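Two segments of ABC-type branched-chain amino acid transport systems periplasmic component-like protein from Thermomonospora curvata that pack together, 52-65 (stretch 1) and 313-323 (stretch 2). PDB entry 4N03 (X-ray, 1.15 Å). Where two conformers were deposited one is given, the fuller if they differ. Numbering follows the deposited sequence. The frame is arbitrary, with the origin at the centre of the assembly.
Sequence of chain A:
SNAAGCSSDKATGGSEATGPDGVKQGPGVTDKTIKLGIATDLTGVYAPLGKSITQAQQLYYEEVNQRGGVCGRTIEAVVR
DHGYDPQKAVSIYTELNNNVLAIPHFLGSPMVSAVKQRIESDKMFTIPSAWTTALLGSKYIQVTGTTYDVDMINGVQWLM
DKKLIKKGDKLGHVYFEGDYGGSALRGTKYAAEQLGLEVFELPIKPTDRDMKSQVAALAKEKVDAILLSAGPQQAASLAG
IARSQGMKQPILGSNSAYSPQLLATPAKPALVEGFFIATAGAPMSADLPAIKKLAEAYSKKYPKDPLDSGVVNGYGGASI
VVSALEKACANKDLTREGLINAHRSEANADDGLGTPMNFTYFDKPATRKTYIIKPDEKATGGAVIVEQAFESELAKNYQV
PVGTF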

# COMPACT_ATOMS: atom_id res chain seq x y z
N SER A 52 8.80 1.27 8.45
CA SER A 52 8.32 2.63 8.37
C SER A 52 6.85 2.71 8.67
O SER A 52 6.40 3.65 9.38
CB SER A 52 8.59 3.21 7.01
OG SER A 52 9.97 3.30 6.75
N ILE A 53 6.06 1.81 8.06
CA ILE A 53 4.62 1.82 8.28
C ILE A 53 4.29 1.63 9.76
O ILE A 53 3.47 2.33 10.33
CB ILE A 53 3.93 0.76 7.40
CG1 ILE A 53 4.12 1.08 5.92
CG2 ILE A 53 2.47 0.69 7.73
CD1 ILE A 53 3.84 -0.10 5.02
N THR A 54 4.94 0.64 10.34
CA THR A 54 4.72 0.28 11.73
C THR A 54 5.11 1.42 12.68
O THR A 54 4.36 1.73 13.60
CB THR A 54 5.47 -0.99 12.05
OG1 THR A 54 4.94 -2.03 11.24
CG2 THR A 54 5.32 -1.42 13.50
N GLN A 55 6.25 2.03 12.41
CA GLN A 55 6.69 3.13 13.24
C GLN A 55 5.82 4.33 13.09
O GLN A 55 5.58 5.06 14.07
CB GLN A 55 8.17 3.48 12.93
CG GLN A 55 9.10 2.42 13.47
CD GLN A 55 10.58 2.75 13.41
OE1 GLN A 55 11.38 2.12 14.12
NE2 GLN A 55 10.97 3.66 12.56
N ALA A 56 5.31 4.61 11.88
CA ALA A 56 4.42 5.72 11.70
C ALA A 56 3.09 5.55 12.41
O ALA A 56 2.54 6.51 12.96
CB ALA A 56 4.21 6.05 10.23
N GLN A 57 2.59 4.32 12.43
CA GLN A 57 1.39 4.00 13.22
C GLN A 57 1.68 4.25 14.71
O GLN A 57 0.85 4.85 15.38
CB GLN A 57 0.96 2.55 13.01
CG GLN A 57 0.39 2.27 11.62
CD GLN A 57 -0.92 1.55 11.62
OE1 GLN A 57 -1.35 0.97 12.61
NE2 GLN A 57 -1.57 1.53 10.46
N GLN A 58 2.81 3.76 15.20
CA GLN A 58 3.13 3.95 16.62
C GLN A 58 3.25 5.48 16.94
O GLN A 58 2.82 5.93 18.03
CB GLN A 58 4.37 3.10 17.08
CG GLN A 58 4.35 1.54 16.93
CD GLN A 58 3.49 0.69 17.92
OE1 GLN A 58 3.08 1.13 18.98
NE2 GLN A 58 3.23 -0.58 17.55
N LEU A 59 3.79 6.27 16.04
CA LEU A 59 3.86 7.70 16.23
C LEU A 59 2.47 8.30 16.39
O LEU A 59 2.23 9.08 17.35
CB LEU A 59 4.55 8.35 15.02
CG LEU A 59 4.63 9.88 15.08
CD1 LEU A 59 5.43 10.45 16.21
CD2 LEU A 59 5.15 10.40 13.75
N TYR A 60 1.56 7.93 15.51
CA TYR A 60 0.20 8.43 15.59
C TYR A 60 -0.44 8.03 16.95
O TYR A 60 -1.05 8.84 17.64
CB TYR A 60 -0.65 7.87 14.41
CG TYR A 60 -1.90 8.67 14.14
CD1 TYR A 60 -3.04 8.54 14.96
CD2 TYR A 60 -1.97 9.57 13.10
CE1 TYR A 60 -4.17 9.33 14.72
CE2 TYR A 60 -3.06 10.36 12.88
CZ TYR A 60 -4.18 10.22 13.67
OH TYR A 60 -5.26 11.02 13.44
N TYR A 61 -0.33 6.75 17.32
CA TYR A 61 -0.98 6.27 18.54
C TYR A 61 -0.35 6.95 19.76
O TYR A 61 -1.08 7.26 20.70
CB TYR A 61 -0.92 4.76 18.68
CG TYR A 61 -1.54 4.01 17.52
CD1 TYR A 61 -2.70 4.46 16.91
CD2 TYR A 61 -0.94 2.89 17.00
CE1 TYR A 61 -3.25 3.81 15.83
CE2 TYR A 61 -1.52 2.22 15.90
CZ TYR A 61 -2.65 2.70 15.31
OH TYR A 61 -3.23 2.12 14.21
N GLU A 62 0.95 7.16 19.77
CA GLU A 62 1.59 7.92 20.87
C GLU A 62 0.99 9.33 20.95
O GLU A 62 0.75 9.84 22.08
CB GLU A 62 3.10 7.96 20.67
CG GLU A 62 3.85 8.93 21.59
CD GLU A 62 5.32 9.09 21.18
OE1 GLU A 62 6.14 8.26 21.63
OE2 GLU A 62 5.65 10.04 20.41
N GLU A 63 0.88 10.05 19.86
CA GLU A 63 0.28 11.39 19.86
C GLU A 63 -1.14 11.37 20.43
O GLU A 63 -1.52 12.23 21.22
CB GLU A 63 0.27 11.98 18.45
CG GLU A 63 1.67 12.28 17.95
CD GLU A 63 1.75 12.59 16.46
OE1 GLU A 63 0.77 12.34 15.69
OE2 GLU A 63 2.85 13.08 16.04
N VAL A 64 -1.93 10.36 20.02
CA VAL A 64 -3.26 10.19 20.55
C VAL A 64 -3.26 9.91 22.05
O VAL A 64 -4.05 10.53 22.82
CB VAL A 64 -4.02 9.05 19.80
CG1 VAL A 64 -5.29 8.71 20.53
CG2 VAL A 64 -4.32 9.47 18.37
N ASN A 65 -2.39 9.01 22.48
CA ASN A 65 -2.26 8.70 23.92
C ASN A 65 -1.86 9.88 24.77
O ASN A 65 -2.41 10.09 25.86
CB ASN A 65 -1.31 7.53 24.16
CG ASN A 65 -1.93 6.22 23.64
OD1 ASN A 65 -3.16 6.11 23.50
ND2 ASN A 65 -1.11 5.23 23.41
N ASN A 313 1.82 6.12 4.50
CA ASN A 313 0.85 5.05 4.53
C ASN A 313 0.48 4.62 5.93
O ASN A 313 -0.68 4.44 6.27
CB ASN A 313 1.38 3.85 3.73
CG ASN A 313 0.40 2.70 3.68
OD1 ASN A 313 -0.77 2.84 3.23
ND2 ASN A 313 0.85 1.59 4.09
N GLY A 314 1.51 4.48 6.80
CA GLY A 314 1.19 4.06 8.16
C GLY A 314 0.48 5.14 8.94
O GLY A 314 -0.43 4.84 9.70
N TYR A 315 0.92 6.39 8.85
CA TYR A 315 0.27 7.45 9.58
C TYR A 315 -1.19 7.54 9.15
O TYR A 315 -2.07 7.69 9.97
CB TYR A 315 1.01 8.76 9.33
CG TYR A 315 0.85 9.81 10.41
CD1 TYR A 315 1.43 9.63 11.64
CD2 TYR A 315 0.16 10.93 10.17
CE1 TYR A 315 1.39 10.64 12.64
CE2 TYR A 315 0.07 11.93 11.14
CZ TYR A 315 0.65 11.75 12.38
OH TYR A 315 0.61 12.80 13.32
N GLY A 316 -1.43 7.43 7.85
CA GLY A 316 -2.79 7.44 7.34
C GLY A 316 -3.64 6.31 7.84
O GLY A 316 -4.83 6.52 8.12
N GLY A 317 -3.09 5.11 7.93
CA GLY A 317 -3.89 3.99 8.43
C GLY A 317 -4.28 4.17 9.88
O GLY A 317 -5.40 3.89 10.31
N ALA A 318 -3.33 4.68 10.70
CA ALA A 318 -3.61 4.99 12.08
C ALA A 318 -4.71 6.06 12.17
O ALA A 318 -5.60 5.97 13.01
CB ALA A 318 -2.34 5.41 12.80
N SER A 319 -4.63 7.06 11.33
CA SER A 319 -5.63 8.11 11.31
C SER A 319 -7.03 7.51 11.04
O SER A 319 -8.02 7.87 11.67
CB SER A 319 -5.30 9.11 10.22
OG SER A 319 -6.28 10.12 10.16
N ILE A 320 -7.13 6.57 10.10
CA ILE A 320 -8.40 5.91 9.76
C ILE A 320 -8.95 5.17 10.96
O ILE A 320 -10.14 5.31 11.31
CB ILE A 320 -8.23 4.95 8.55
CG1 ILE A 320 -7.97 5.75 7.28
CG2 ILE A 320 -9.50 4.10 8.40
CD1 ILE A 320 -7.46 4.89 6.13
N VAL A 321 -8.15 4.32 11.60
CA VAL A 321 -8.67 3.54 12.70
C VAL A 321 -9.06 4.43 13.89
O VAL A 321 -10.06 4.20 14.57
CB VAL A 321 -7.73 2.38 13.11
CG1 VAL A 321 -6.52 2.85 13.92
CG2 VAL A 321 -8.53 1.36 13.90
N VAL A 322 -8.27 5.47 14.17
CA VAL A 322 -8.56 6.38 15.29
C VAL A 322 -9.87 7.14 15.02
O VAL A 322 -10.67 7.31 15.93
CB VAL A 322 -7.36 7.29 15.64
CG1 VAL A 322 -7.79 8.34 16.61
CG2 VAL A 322 -6.22 6.45 16.17
N SER A 323 -10.07 7.63 13.80
CA SER A 323 -11.32 8.31 13.47
C SER A 323 -12.51 7.39 13.78
O SER A 323 -13.51 7.80 14.36
CB SER A 323 -11.35 8.72 11.99
OG SER A 323 -10.49 9.83 11.76
O HOH W 1 -1.30 1.88 7.55
O HOH W 2 -7.91 10.27 13.34
O HOH W 3 -5.33 12.53 10.58

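The one direct hydrogen bond between these two helices is extraordinarily short: Tyr315 OH donates to Glu63 OE1 at 2.4 Å. The carboxylate lies at the edge of the tyrosine ring, near its plane, where a phenol hydroxyl can point its proton straight at an acceptor. The rest of the direct contact is mainly packing, plus one CA-H...O contact, and the first rule of this contact is that close approach is bought with small residues.

The axes come within 7.1 Å and run in the same general sense, 43° apart. At the tightest point the CA atoms of Ile53 and Gly314 are 4.1 Å apart, and Gly314 CA sits 3.6 Å from Ile53 O in a CA-H...O contact. No side chain would fit there: an ideal CB on Gly314 would lie 2.2 Å from Ile53 O and 3.3 Å from Ala56 CB. One turn on, Gly317 leaves room for the amide of Gln57, since a CB there would come 2.9 Å from Gln57 NE2.

Because the helices diverge from this point, larger side chains can fill the widening gap, and two tyrosines do so reciprocally. Tyr315 sits as a knob among Ala56, Leu59, Tyr60 and Glu63; Tyr60 sits among Tyr315, Ala318, Ser319 and Val322. The two rings meet edge to face, Tyr60 presenting its edge to the face of Tyr315, with centroids 4.8 Å apart and planes at 67°. Both have chi1 in the t well. Ala318 lets Tyr60 settle deeply, its CB only 3.4 Å from Tyr60 CB, while Ser319 CA and Ala318 O lie over one face of the Tyr60 ring.

Tyr61 extends the apolar surface by a different route. Its CB points sideways, but the ring reaches across, bringing Tyr61 CE1 within 3.5 Å of Ala318 CB, and Val321 CG1 and Val322 CG2 lie at the ring edge. Its hydroxyl turns back to its own helix, with Tyr61 OH donating to Gln57 OE1 at 2.7 Å, so a polar tip is satisfied beside aliphatic neighbours. Farther along, Val64 CG2 meets Val322 CG1 at 4.1 Å.

Waters bridge several of the remaining polar groups. Water 1 accepts from Gln57 NE2 and donates to Asn313 O, both at 2.9 Å, bridging the helices. Tyr60 OH, 3.6 Å from Ser319 OG, is linked to that residue through two waters: water 2, which donates to Ser319 O, and water 3, which hydrogen-bonds Ser319 OG at 2.6 Å.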